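Local coordinates for USG-1 protein homolog (Pseudomonas aeruginosa, PDB 2HJS), which is of unproven function but probably binds a nicotinamide dinucleotide and acts as an oxidoreductase on aldehyde or oxo groups, at residues L98-E103 with R217-E221; F197-V203 with T236-P241; L260-T264 with R298-G302; A288-T294 with V314-K320. All blocks are in the same frame, centred on the assembly; numbering follows the deposited sequence.

Interaction 1 (L98-E103 with R217-E221)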
loop_
_atom_site.group_PDB
_atom_site.type_symbol
_atom_site.label_atom_id
_atom_site.label_comp_id
_atom_site.label_asym_id
_atom_site.label_seq_id
_atom_site.Cartn_x
_atom_site.Cartn_y
_atom_site.Cartn_z
ATOM N N LEU A 98 14.789 -21.657 -4.061
ATOM C CA LEU A 98 14.201 -20.376 -3.716
ATOM C C LEU A 98 12.889 -20.101 -4.486
ATOM O O LEU A 98 12.221 -19.133 -4.207
ATOM C CB LEU A 98 15.205 -19.244 -3.938
ATOM C CG LEU A 98 16.463 -19.169 -3.018
ATOM C CD1 LEU A 98 17.578 -20.239 -3.306
ATOM C CD2 LEU A 98 17.077 -17.827 -3.132
ATOM N N SER A 99 12.535 -20.956 -5.443
ATOM C CA SER A 99 11.399 -20.695 -6.326
ATOM C C SER A 99 10.095 -21.221 -5.730
ATOM O O SER A 99 9.022 -20.894 -6.201
ATOM C CB SER A 99 11.637 -21.351 -7.679
ATOM O OG SER A 99 11.559 -22.750 -7.543
ATOM N N GLY A 100 10.200 -22.052 -4.695
ATOM C CA GLY A 100 9.019 -22.690 -4.091
ATOM C C GLY A 100 8.283 -23.707 -4.958
ATOM O O GLY A 100 7.160 -24.123 -4.618
ATOM N N ALA A 101 8.916 -24.129 -6.058
ATOM C CA ALA A 101 8.269 -24.955 -7.080
ATOM C C ALA A 101 7.777 -26.288 -6.551
ATOM O O ALA A 101 6.851 -26.859 -7.117
ATOM C CB ALA A 101 9.214 -25.191 -8.249
ATOM N N LEU A 102 8.401 -26.784 -5.480
ATOM C CA LEU A 102 8.134 -28.136 -4.967
ATOM C C LEU A 102 7.502 -28.153 -3.572
ATOM O O LEU A 102 7.472 -29.201 -2.894
ATOM C CB LEU A 102 9.413 -28.974 -4.986
ATOM C CG LEU A 102 10.094 -29.060 -6.355
ATOM C CD1 LEU A 102 11.448 -29.646 -6.191
ATOM C CD2 LEU A 102 9.265 -29.870 -7.370
ATOM N N GLU A 103 7.024 -26.981 -3.158
ATOM C CA GLU A 103 6.217 -26.828 -1.963
ATOM C C GLU A 103 4.851 -27.495 -2.159
ATOM O O GLU A 103 4.407 -27.682 -3.300
ATOM C CB GLU A 103 6.016 -25.334 -1.637
ATOM C CG GLU A 103 7.230 -24.709 -0.967
ATOM C CD GLU A 103 7.145 -23.192 -0.828
ATOM O OE1 GLU A 103 6.166 -22.546 -1.308
ATOM O OE2 GLU A 103 8.086 -22.630 -0.231
ATOM N N ARG A 217 1.170 -18.128 -2.562
ATOM C CA ARG A 217 2.485 -18.561 -2.096
ATOM C C ARG A 217 2.780 -18.060 -0.682
ATOM O O ARG A 217 3.208 -18.827 0.190
ATOM C CB ARG A 217 3.594 -18.156 -3.063
ATOM C CG ARG A 217 4.911 -18.817 -2.691
ATOM C CD ARG A 217 6.083 -18.405 -3.567
ATOM N NE ARG A 217 7.325 -18.946 -3.020
ATOM C CZ ARG A 217 8.532 -18.769 -3.557
ATOM N NH1 ARG A 217 8.676 -18.054 -4.665
ATOM N NH2 ARG A 217 9.594 -19.292 -2.976
ATOM N N ILE A 218 2.553 -16.768 -0.458
ATOM C CA ILE A 218 2.816 -16.163 0.835
ATOM C C ILE A 218 1.961 -16.869 1.885
ATOM O O ILE A 218 2.455 -17.255 2.959
ATOM C CB ILE A 218 2.505 -14.642 0.820
ATOM C CG1 ILE A 218 3.560 -13.882 0.024
ATOM C CG2 ILE A 218 2.422 -14.100 2.229
ATOM C CD1 ILE A 218 3.076 -12.533 -0.495
ATOM N N PHE A 219 0.691 -17.052 1.558
ATOM C CA PHE A 219 -0.231 -17.716 2.449
ATOM C C PHE A 219 0.241 -19.136 2.799
ATOM O O PHE A 219 0.296 -19.473 3.971
ATOM C CB PHE A 219 -1.635 -17.748 1.824
ATOM C CG PHE A 219 -2.695 -18.370 2.710
ATOM C CD1 PHE A 219 -3.422 -17.585 3.605
ATOM C CD2 PHE A 219 -2.964 -19.723 2.643
ATOM C CE1 PHE A 219 -4.405 -18.136 4.418
ATOM C CE2 PHE A 219 -3.946 -20.301 3.460
ATOM C CZ PHE A 219 -4.665 -19.499 4.351
ATOM N N ALA A 220 0.564 -19.958 1.796
ATOM C CA ALA A 220 0.999 -21.335 2.038
ATOM C C ALA A 220 2.268 -21.393 2.879
ATOM O O ALA A 220 2.407 -22.259 3.750
ATOM C CB ALA A 220 1.212 -22.089 0.714
ATOM N N GLU A 221 3.193 -20.472 2.618
ATOM C CA GLU A 221 4.494 -20.463 3.318
ATOM C C GLU A 221 4.356 -19.978 4.754
ATOM O O GLU A 221 4.938 -20.559 5.661
ATOM C CB GLU A 221 5.518 -19.626 2.556
ATOM C CG GLU A 221 6.008 -20.357 1.314
ATOM C CD GLU A 221 6.923 -19.516 0.428
ATOM O OE1 GLU A 221 7.019 -18.270 0.607
ATOM O OE2 GLU A 221 7.521 -20.105 -0.493
HETATM O O HOH W 1 10.916 -16.950 -6.342
#
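Arg217 reaches from its helix to the backbone of Leu98, where its NH2 gives a nearly straight hydrogen bond to Leu98 O (2.9 Å, 173° at the hydrogen). The oxygen lies in the guanidinium plane, yet the nitrogen stands well above the plane of the Leu98 carbonyl and uses no lone pair of it. Arg217 NH1 turns to water 1, 3.0 Å away, which also donates weakly to Leu98 O. Ser99 O sits over one face of the guanidinium, near its rim; Arg217 NH1 is 3.2 Å from Ser99 O, but the angle is too poor for a bond. The extended arm, CG anti to the backbone N (chi1 -170°), carries the guanidinium across to the loop. That loop follows strand 94-97 of the Rossmann-type nucleotide-binding domain and makes a type I turn from Gly100 to Glu103, while helix 213-225 belongs to the dimerisation part, and the contact links the two. One turn along the helix, Glu221 OE2 holds the guanidinium in place by a salt bridge to Arg217 NE (2.8 Å), approaching in the guanidinium plane. From the loop, Glu103 OE2 comes within 2.6 Å of Glu221 OE2, the two carboxylates turned 80° to each other. The positive charge of Arg217 would probably temper the crowding of acidic groups, Glu103 OE1 lying 4.2 Å from Arg217 NE. Further out, Glu221 OE1 accepts from Cys132 N, and Asp97 holds Ser99 OG by a hydrogen bond.

Interaction 2 (F197-V203 with T236-P241)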
loop_
_atom_site.group_PDB
_atom_site.type_symbol
_atom_site.label_atom_id
_atom_site.label_comp_id
_atom_site.label_asym_id
_atom_site.label_seq_id
_atom_site.Cartn_x
_atom_site.Cartn_y
_atom_site.Cartn_z
ATOM N N PHE A 197 4.019 5.744 -11.938
ATOM C CA PHE A 197 3.155 6.564 -11.077
ATOM C C PHE A 197 1.761 5.924 -10.824
ATOM O O PHE A 197 0.765 6.623 -10.706
ATOM C CB PHE A 197 3.009 7.977 -11.668
ATOM C CG PHE A 197 4.317 8.645 -12.004
ATOM C CD1 PHE A 197 5.204 9.023 -10.996
ATOM C CD2 PHE A 197 4.639 8.927 -13.325
ATOM C CE1 PHE A 197 6.408 9.670 -11.302
ATOM C CE2 PHE A 197 5.843 9.575 -13.655
ATOM C CZ PHE A 197 6.729 9.941 -12.636
ATOM N N ASN A 198 1.690 4.590 -10.777
ATOM C CA ASN A 198 0.397 3.907 -10.639
ATOM C C ASN A 198 0.493 2.831 -9.577
ATOM O O ASN A 198 1.578 2.361 -9.296
ATOM C CB ASN A 198 -0.024 3.279 -11.973
ATOM C CG ASN A 198 -1.537 3.215 -12.135
ATOM O OD1 ASN A 198 -2.270 3.752 -11.317
ATOM N ND2 ASN A 198 -2.004 2.590 -13.213
ATOM N N LEU A 199 -0.628 2.459 -8.965
ATOM C CA LEU A 199 -0.642 1.323 -8.026
ATOM C C LEU A 199 -1.531 0.242 -8.608
ATOM O O LEU A 199 -2.705 0.506 -8.909
ATOM C CB LEU A 199 -1.129 1.748 -6.624
ATOM C CG LEU A 199 -0.130 2.597 -5.818
ATOM C CD1 LEU A 199 -0.866 3.425 -4.781
ATOM C CD2 LEU A 199 0.971 1.784 -5.158
ATOM N N LEU A 200 -0.978 -0.950 -8.832
ATOM C CA LEU A 200 -1.800 -2.038 -9.366
ATOM C C LEU A 200 -2.415 -2.813 -8.211
ATOM O O LEU A 200 -1.746 -3.084 -7.222
ATOM C CB LEU A 200 -0.998 -2.971 -10.281
ATOM C CG LEU A 200 -0.071 -2.333 -11.326
ATOM C CD1 LEU A 200 0.508 -3.439 -12.227
ATOM C CD2 LEU A 200 -0.808 -1.267 -12.145
ATOM N N ALA A 201 -3.685 -3.184 -8.347
ATOM C CA ALA A 201 -4.400 -3.858 -7.258
ATOM C C ALA A 201 -3.875 -5.252 -6.929
ATOM O O ALA A 201 -4.084 -5.743 -5.820
ATOM C CB ALA A 201 -5.908 -3.920 -7.586
ATOM N N GLN A 202 -3.230 -5.896 -7.904
ATOM C CA GLN A 202 -2.772 -7.270 -7.787
ATOM C C GLN A 202 -1.474 -7.413 -8.557
ATOM O O GLN A 202 -1.183 -6.600 -9.454
ATOM C CB GLN A 202 -3.808 -8.261 -8.368
ATOM C CG GLN A 202 -4.004 -8.156 -9.858
ATOM C CD GLN A 202 -5.406 -8.575 -10.293
ATOM O OE1 GLN A 202 -6.393 -8.316 -9.601
ATOM N NE2 GLN A 202 -5.494 -9.244 -11.425
ATOM N N VAL A 203 -0.710 -8.454 -8.218
ATOM C CA VAL A 203 0.510 -8.809 -8.965
ATOM C C VAL A 203 0.228 -10.087 -9.814
ATOM O O VAL A 203 0.165 -11.192 -9.292
ATOM C CB VAL A 203 1.695 -8.992 -7.989
ATOM C CG1 VAL A 203 2.962 -9.462 -8.704
ATOM C CG2 VAL A 203 1.961 -7.701 -7.205
ATOM N N THR A 236 -2.900 -9.146 0.829
ATOM C CA THR A 236 -3.053 -8.417 -0.403
ATOM C C THR A 236 -1.666 -7.986 -0.870
ATOM O O THR A 236 -0.921 -7.345 -0.118
ATOM C CB THR A 236 -3.934 -7.175 -0.194
ATOM O OG1 THR A 236 -5.167 -7.593 0.408
ATOM C CG2 THR A 236 -4.234 -6.483 -1.521
ATOM N N CYS A 237 -1.314 -8.344 -2.100
ATOM C CA CYS A 237 -0.085 -7.824 -2.700
ATOM C C CYS A 237 -0.399 -6.831 -3.800
ATOM O O CYS A 237 -1.058 -7.156 -4.792
ATOM C CB CYS A 237 0.811 -8.942 -3.234
ATOM S SG CYS A 237 1.414 -9.988 -1.908
ATOM N N ILE A 238 0.117 -5.628 -3.618
ATOM C CA ILE A 238 -0.100 -4.520 -4.524
ATOM C C ILE A 238 1.218 -4.271 -5.240
ATOM O O ILE A 238 2.289 -4.488 -4.670
ATOM C CB ILE A 238 -0.505 -3.280 -3.690
ATOM C CG1 ILE A 238 -1.930 -3.449 -3.197
ATOM C CG2 ILE A 238 -0.368 -1.961 -4.455
ATOM C CD1 ILE A 238 -2.139 -2.574 -1.953
ATOM N N GLN A 239 1.140 -3.834 -6.491
ATOM C CA GLN A 239 2.342 -3.477 -7.237
ATOM C C GLN A 239 2.567 -1.958 -7.171
ATOM O O GLN A 239 1.735 -1.194 -7.667
ATOM C CB GLN A 239 2.169 -3.874 -8.697
ATOM C CG GLN A 239 3.399 -3.620 -9.522
ATOM C CD GLN A 239 4.309 -4.777 -9.450
ATOM O OE1 GLN A 239 4.038 -5.824 -10.048
ATOM N NE2 GLN A 239 5.392 -4.638 -8.679
ATOM N N ALA A 240 3.677 -1.524 -6.572
ATOM C CA ALA A 240 3.952 -0.083 -6.426
ATOM C C ALA A 240 4.952 0.378 -7.474
ATOM O O ALA A 240 5.788 -0.421 -7.928
ATOM C CB ALA A 240 4.485 0.224 -5.011
ATOM N N PRO A 241 4.884 1.668 -7.876
ATOM C CA PRO A 241 5.903 2.100 -8.839
ATOM C C PRO A 241 7.231 2.415 -8.112
ATOM O O PRO A 241 7.647 3.579 -8.011
ATOM C CB PRO A 241 5.276 3.344 -9.465
ATOM C CG PRO A 241 4.393 3.920 -8.336
ATOM C CD PRO A 241 3.952 2.756 -7.507
HETATM O O HOH W 2 -1.454 -9.684 -5.811
#
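Leu200 and Gln239 face each other as a single antiparallel hydrogen-bonded pair, joined by Leu200 N to Gln239 O (3.0 Å) and Gln239 N to Leu200 O (3.1 Å). Their side chains run side by side and point the same way, Gln239 CB lying 3.7 Å from Leu200 CB. With CG of Gln239 anti to its own N (chi1 -176°), that methylene comes beside Leu200 CD1; a bend at chi2 (87°) then turns the amide toward Val203, and the Gln239 and Val203 side chains cross at about a right angle. Gln239 OE1 there meets both methyls of Val203, while NE2 has weak hydrogen bonds to Leu160 O and Ser161 O. Leu199 leaves the backbone on another course, but the end of its side chain comes nearer, CD2 resting 3.8 Å from Ala240 CB, with Ile238 CG2 and Pro241 CD also in touch. The proline ring lies against the backbone of Asn198, Pro241 CD 3.0 Å from Asn198 O and CG also near. Past the bridge direct N-H...O bonding stops: Gln202 CA-H points at Cys237 O, and water 2 links Val203 N to that oxygen, 2.8 Å from each. The loop thereby runs along strand 233-239, the outermost strand of the six-stranded sheet in this chain. Arg298 of the second subunit donates to Ala201 O of the same loop. Two direct bonds, CA-H...O contacts, a water link and apolar packing are together consistent with a loop attached by one bridge and not by a full extra strand.

Interaction 3 (L260-T264 with R298-G302)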
loop_
_atom_site.group_PDB
_atom_site.type_symbol
_atom_site.label_atom_id
_atom_site.label_comp_id
_atom_site.label_asym_id
_atom_site.label_seq_id
_atom_site.Cartn_x
_atom_site.Cartn_y
_atom_site.Cartn_z
ATOM N N LEU A 260 3.240 -2.566 24.022
ATOM C CA LEU A 260 4.007 -1.991 22.919
ATOM C C LEU A 260 5.512 -1.913 23.224
ATOM O O LEU A 260 6.332 -2.275 22.393
ATOM C CB LEU A 260 3.441 -0.608 22.550
ATOM C CG LEU A 260 1.992 -0.593 22.045
ATOM C CD1 LEU A 260 1.489 0.840 21.819
ATOM C CD2 LEU A 260 1.795 -1.447 20.808
ATOM N N ALA A 261 5.869 -1.454 24.417
ATOM C CA ALA A 261 7.268 -1.427 24.849
ATOM C C ALA A 261 7.958 -2.790 24.703
ATOM O O ALA A 261 9.112 -2.860 24.278
ATOM C CB ALA A 261 7.369 -0.933 26.300
ATOM N N ALA A 262 7.255 -3.864 25.057
ATOM C CA ALA A 262 7.796 -5.232 24.957
ATOM C C ALA A 262 8.008 -5.654 23.501
ATOM O O ALA A 262 9.011 -6.294 23.169
ATOM C CB ALA A 262 6.885 -6.222 25.672
ATOM N N VAL A 263 7.073 -5.267 22.638
ATOM C CA VAL A 263 7.180 -5.499 21.209
ATOM C C VAL A 263 8.458 -4.852 20.640
ATOM O O VAL A 263 9.258 -5.513 19.958
ATOM C CB VAL A 263 5.924 -4.966 20.450
ATOM C CG1 VAL A 263 6.154 -4.997 18.946
ATOM C CG2 VAL A 263 4.690 -5.776 20.815
ATOM N N THR A 264 8.657 -3.572 20.944
ATOM C CA THR A 264 9.785 -2.834 20.381
ATOM C C THR A 264 11.082 -3.332 21.015
ATOM O O THR A 264 12.117 -3.373 20.347
ATOM C CB THR A 264 9.660 -1.300 20.589
ATOM O OG1 THR A 264 9.647 -0.999 21.985
ATOM C CG2 THR A 264 8.379 -0.742 19.965
ATOM N N ARG A 298 6.808 2.068 13.140
ATOM C CA ARG A 298 5.416 2.465 13.332
ATOM C C ARG A 298 4.678 1.504 14.247
ATOM O O ARG A 298 3.496 1.242 14.047
ATOM C CB ARG A 298 4.666 2.657 11.990
ATOM C CG ARG A 298 5.226 3.741 11.072
ATOM C CD ARG A 298 4.117 4.394 10.274
ATOM N NE ARG A 298 3.118 4.999 11.157
ATOM C CZ ARG A 298 1.868 5.290 10.834
ATOM N NH1 ARG A 298 1.427 5.075 9.598
ATOM N NH2 ARG A 298 1.059 5.835 11.757
ATOM N N VAL A 299 5.390 0.961 15.234
ATOM C CA VAL A 299 4.778 0.055 16.205
ATOM C C VAL A 299 3.819 0.872 17.048
ATOM O O VAL A 299 4.232 1.801 17.717
ATOM C CB VAL A 299 5.835 -0.641 17.102
ATOM C CG1 VAL A 299 5.142 -1.450 18.253
ATOM C CG2 VAL A 299 6.737 -1.537 16.270
ATOM N N ARG A 300 2.538 0.541 16.989
ATOM C CA ARG A 300 1.506 1.298 17.710
ATOM C C ARG A 300 0.271 0.419 17.912
ATOM O O ARG A 300 0.116 -0.596 17.226
ATOM C CB ARG A 300 1.112 2.553 16.911
ATOM C CG ARG A 300 0.517 2.213 15.536
ATOM C CD ARG A 300 0.508 3.414 14.611
ATOM N NE ARG A 300 -0.335 3.218 13.423
ATOM C CZ ARG A 300 0.035 2.540 12.326
ATOM N NH1 ARG A 300 1.226 1.947 12.245
ATOM N NH2 ARG A 300 -0.798 2.439 11.301
ATOM N N ALA A 301 -0.597 0.817 18.835
ATOM C CA ALA A 301 -1.867 0.150 19.003
ATOM C C ALA A 301 -2.929 0.771 18.084
ATOM O O ALA A 301 -2.700 1.831 17.480
ATOM C CB ALA A 301 -2.319 0.234 20.447
ATOM N N GLY A 302 -4.080 0.100 17.983
ATOM C CA GLY A 302 -5.252 0.649 17.309
ATOM C C GLY A 302 -5.673 1.913 18.032
ATOM O O GLY A 302 -5.402 2.077 19.238
#
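Helix 260-269 packs on a face of the sheet of the dimerisation domain, running nearly antiparallel to strand 294-301, and its first turn meets residues 299-301 through apolar side chains and, for Leu260, the strand backbone. Val299 is central: its CG1 lies 3.7 Å from Thr264 CG2 and 3.8 Å from Val263 CG1, touching both. The methyl gets there because it stands anti to the backbone N of Val299 (chi1 172°), which directs it at the helix. Thr264 offers its methyl rather than its hydroxyl, since OG1 sits between the backbone N and the carbonyl carbon (chi1 62°), on the side of Ala261 O. One turn earlier, Leu260 reaches farther along the strand. Its CD2 rests 3.8 Å from Arg300 C, and its CD1 3.6 Å from Ala301 N and 4.1 Å from Ala301 CB; both methyls of the fork rest on the same side of the Arg300-Ala301 peptide. No hydrogen bond crosses this interface. The directions of the short segments are 157° apart and their axes 8.7 Å from each other at closest approach, an alpha/beta layer arrangement. Trp275 of strand 273-275, the neighbour in the sheet, packs on both Thr264 and Val299, while Val309 of strand 308-315 touches Leu260. The strand's other side carries polar groups: Arg300 points away from the helix, and its NH1 bonds Arg298 O in the carbonyl plane (3.0 Å), on a lone pair. The two guanidinium groups lie face to face, offset toward their rims, and Glu215 of the second subunit makes a salt bridge with Arg298 NH2.

Interaction 4 (A288-T294 with V314-K320)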
loop_
_atom_site.group_PDB
_atom_site.type_symbol
_atom_site.label_atom_id
_atom_site.label_comp_id
_atom_site.label_asym_id
_atom_site.label_seq_id
_atom_site.Cartn_x
_atom_site.Cartn_y
_atom_site.Cartn_z
ATOM N N ALA A 288 16.456 0.111 3.396
ATOM C CA ALA A 288 16.533 -1.334 3.159
ATOM C C ALA A 288 17.547 -1.741 2.087
ATOM O O ALA A 288 18.287 -2.700 2.293
ATOM C CB ALA A 288 15.159 -1.921 2.861
ATOM N N LEU A 289 17.598 -1.004 0.973
ATOM C CA LEU A 289 18.350 -1.441 -0.207
ATOM C C LEU A 289 19.830 -1.667 0.081
ATOM O O LEU A 289 20.475 -0.818 0.691
ATOM C CB LEU A 289 18.146 -0.494 -1.409
ATOM C CG LEU A 289 18.899 -0.988 -2.670
ATOM C CD1 LEU A 289 18.146 -2.130 -3.386
ATOM C CD2 LEU A 289 19.333 0.131 -3.676
ATOM N N GLY A 290 20.346 -2.828 -0.327
ATOM C CA GLY A 290 21.787 -3.096 -0.331
ATOM C C GLY A 290 22.370 -3.610 0.970
ATOM O O GLY A 290 23.589 -3.748 1.100
ATOM N N GLN A 291 21.508 -3.912 1.940
ATOM C CA GLN A 291 21.992 -4.339 3.251
ATOM C C GLN A 291 21.123 -5.433 3.900
ATOM O O GLN A 291 20.072 -5.802 3.352
ATOM C CB GLN A 291 22.280 -3.112 4.146
ATOM C CG GLN A 291 21.072 -2.219 4.436
ATOM C CD GLN A 291 20.197 -2.886 5.440
ATOM O OE1 GLN A 291 20.609 -3.091 6.585
ATOM N NE2 GLN A 291 19.001 -3.292 5.018
ATOM N N ASP A 292 21.559 -5.948 5.049
ATOM C CA ASP A 292 21.032 -7.199 5.595
ATOM C C ASP A 292 19.874 -7.052 6.569
ATOM O O ASP A 292 19.155 -8.017 6.784
ATOM C CB ASP A 292 22.119 -7.991 6.323
ATOM C CG ASP A 292 23.315 -8.342 5.435
ATOM O OD1 ASP A 292 23.261 -8.135 4.203
ATOM O OD2 ASP A 292 24.323 -8.826 5.989
ATOM N N GLU A 293 19.712 -5.887 7.191
ATOM C CA GLU A 293 18.669 -5.702 8.189
ATOM C C GLU A 293 17.294 -5.613 7.540
ATOM O O GLU A 293 17.111 -4.995 6.495
ATOM C CB GLU A 293 18.903 -4.422 9.015
ATOM C CG GLU A 293 20.325 -4.309 9.617
ATOM C CD GLU A 293 20.598 -5.449 10.561
ATOM O OE1 GLU A 293 19.895 -5.521 11.589
ATOM O OE2 GLU A 293 21.477 -6.292 10.256
ATOM N N THR A 294 16.325 -6.228 8.194
ATOM C CA THR A 294 14.927 -5.979 7.908
ATOM C C THR A 294 14.508 -4.894 8.919
ATOM O O THR A 294 14.642 -5.074 10.128
ATOM C CB THR A 294 14.145 -7.265 8.106
ATOM O OG1 THR A 294 14.473 -8.167 7.046
ATOM C CG2 THR A 294 12.649 -7.032 8.128
ATOM N N VAL A 314 10.236 -2.946 6.199
ATOM C CA VAL A 314 10.857 -2.781 4.886
ATOM C C VAL A 314 12.108 -3.617 4.817
ATOM O O VAL A 314 12.867 -3.713 5.784
ATOM C CB VAL A 314 11.116 -1.276 4.455
ATOM C CG1 VAL A 314 9.756 -0.461 4.304
ATOM C CG2 VAL A 314 12.101 -0.567 5.351
ATOM N N SER A 315 12.305 -4.244 3.671
ATOM C CA SER A 315 13.438 -5.147 3.482
ATOM C C SER A 315 13.811 -5.212 2.013
ATOM O O SER A 315 12.956 -5.002 1.125
ATOM C CB SER A 315 13.049 -6.553 3.938
ATOM O OG SER A 315 14.219 -7.312 4.259
ATOM N N ASP A 316 15.076 -5.516 1.770
ATOM C CA ASP A 316 15.593 -5.763 0.433
ATOM C C ASP A 316 15.153 -7.173 -0.010
ATOM O O ASP A 316 15.701 -8.189 0.442
ATOM C CB ASP A 316 17.128 -5.609 0.434
ATOM C CG ASP A 316 17.738 -5.723 -0.951
ATOM O OD1 ASP A 316 17.128 -6.394 -1.830
ATOM O OD2 ASP A 316 18.844 -5.155 -1.153
ATOM N N ASN A 317 14.135 -7.224 -0.876
ATOM C CA ASN A 317 13.586 -8.488 -1.356
ATOM C C ASN A 317 14.618 -9.367 -2.063
ATOM O O ASN A 317 14.570 -10.582 -1.965
ATOM C CB ASN A 317 12.380 -8.231 -2.274
ATOM C CG ASN A 317 12.718 -7.327 -3.444
ATOM O OD1 ASN A 317 13.258 -6.225 -3.274
ATOM N ND2 ASN A 317 12.427 -7.807 -4.649
ATOM N N VAL A 318 15.574 -8.757 -2.750
ATOM C CA VAL A 318 16.585 -9.530 -3.461
ATOM C C VAL A 318 17.705 -10.066 -2.549
ATOM O O VAL A 318 17.911 -11.282 -2.447
ATOM C CB VAL A 318 17.151 -8.733 -4.647
ATOM C CG1 VAL A 318 18.341 -9.476 -5.294
ATOM C CG2 VAL A 318 16.029 -8.490 -5.683
ATOM N N ARG A 319 18.412 -9.147 -1.895
ATOM C CA ARG A 319 19.557 -9.471 -1.055
ATOM C C ARG A 319 19.133 -10.184 0.235
ATOM O O ARG A 319 19.749 -11.180 0.607
ATOM C CB ARG A 319 20.316 -8.197 -0.702
ATOM C CG ARG A 319 21.572 -8.448 0.152
ATOM C CD ARG A 319 22.120 -7.145 0.715
ATOM N NE ARG A 319 23.223 -7.382 1.651
ATOM C CZ ARG A 319 24.499 -7.582 1.302
ATOM N NH1 ARG A 319 24.858 -7.568 0.025
ATOM N NH2 ARG A 319 25.423 -7.803 2.239
ATOM N N LYS A 320 18.103 -9.652 0.914
ATOM C CA LYS A 320 17.717 -10.140 2.235
ATOM C C LYS A 320 16.611 -11.215 2.203
ATOM O O LYS A 320 16.860 -12.349 2.570
ATOM C CB LYS A 320 17.320 -8.982 3.172
ATOM C CG LYS A 320 16.687 -9.454 4.509
ATOM C CD LYS A 320 17.692 -10.358 5.311
ATOM C CE LYS A 320 17.184 -10.718 6.706
ATOM N NZ LYS A 320 17.144 -9.582 7.676
HETATM O O HOH W 3 17.202 -5.648 3.788
#
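The guanidinium of Arg319 lies nearly coplanar with the carboxylate of Asp292, the two planes only 13° apart, and has Gly290 O above one face, offset toward the rim. At its edge two nitrogens converge side-on upon one oxygen: Arg319 NE is 2.7 Å and NH2 2.9 Å from Asp292 OD1. NE comes nearly along the C-O axis and NH2 on the syn side, making a salt bridge gripped at a single atom. NH2 has a second acidic partner in Glu28. The arm is extended from CG to NE, and Arg319 CD lies 3.5 Å from Gln291 N, alongside the turn. Lys320 instead bends at chi2 (60°) and chi4 (-70°), folding back so that NZ reaches Asp292 O (2.7 Å, nearly head-on to the carbonyl) and Thr294 OG1. That hydroxyl oxygen also accepts from Ser315 OG (2.9 Å), and Glu140 holds both Lys320 NZ, by a salt bridge, and Thr294 OG1. Asp316 works in two directions. Its OD2 takes the Gly290 N-H at 2.9 Å from the anti side, and its OD1 accepts from Arg319 N and, weakly, Val318 N. Gln291 NE2 spans Ala288 O and Glu293 O, which probably helps hold the type II Ala288-Gln291 turn and the Glu293 that follows it, and water 3 accepts from Asp316 N. Ala288 CB closes the apolar side against the backbone of Ser315. The arrangement is a classic aspartate N-cap opening helix 317-336, where strand 308-315 ends; the capping carboxylate also accepts from Gly290 N of the turn that leads to strand 294-301.

Interaction 2 is the most buried, interactions 1, 3 and 4 only partly so. Interactions 2, 3 and 4 all reach the six-stranded sheet: 2 at its outermost strand 233-239, 3 and 4 at the adjacent strands 294-301 and 308-315. Interaction 1 instead joins a loop of the nucleotide-binding part to helix 213-225, which leads into strand 233-239, and it touches interaction 2 where Ile218 packs on Cys237. Chemistry follows place: backbone pairing and apolar contact in 2, apolar packing without hydrogen bonds in 3, charged and polar links in 1 and 4. Interactions 2 and 3 both border the second subunit.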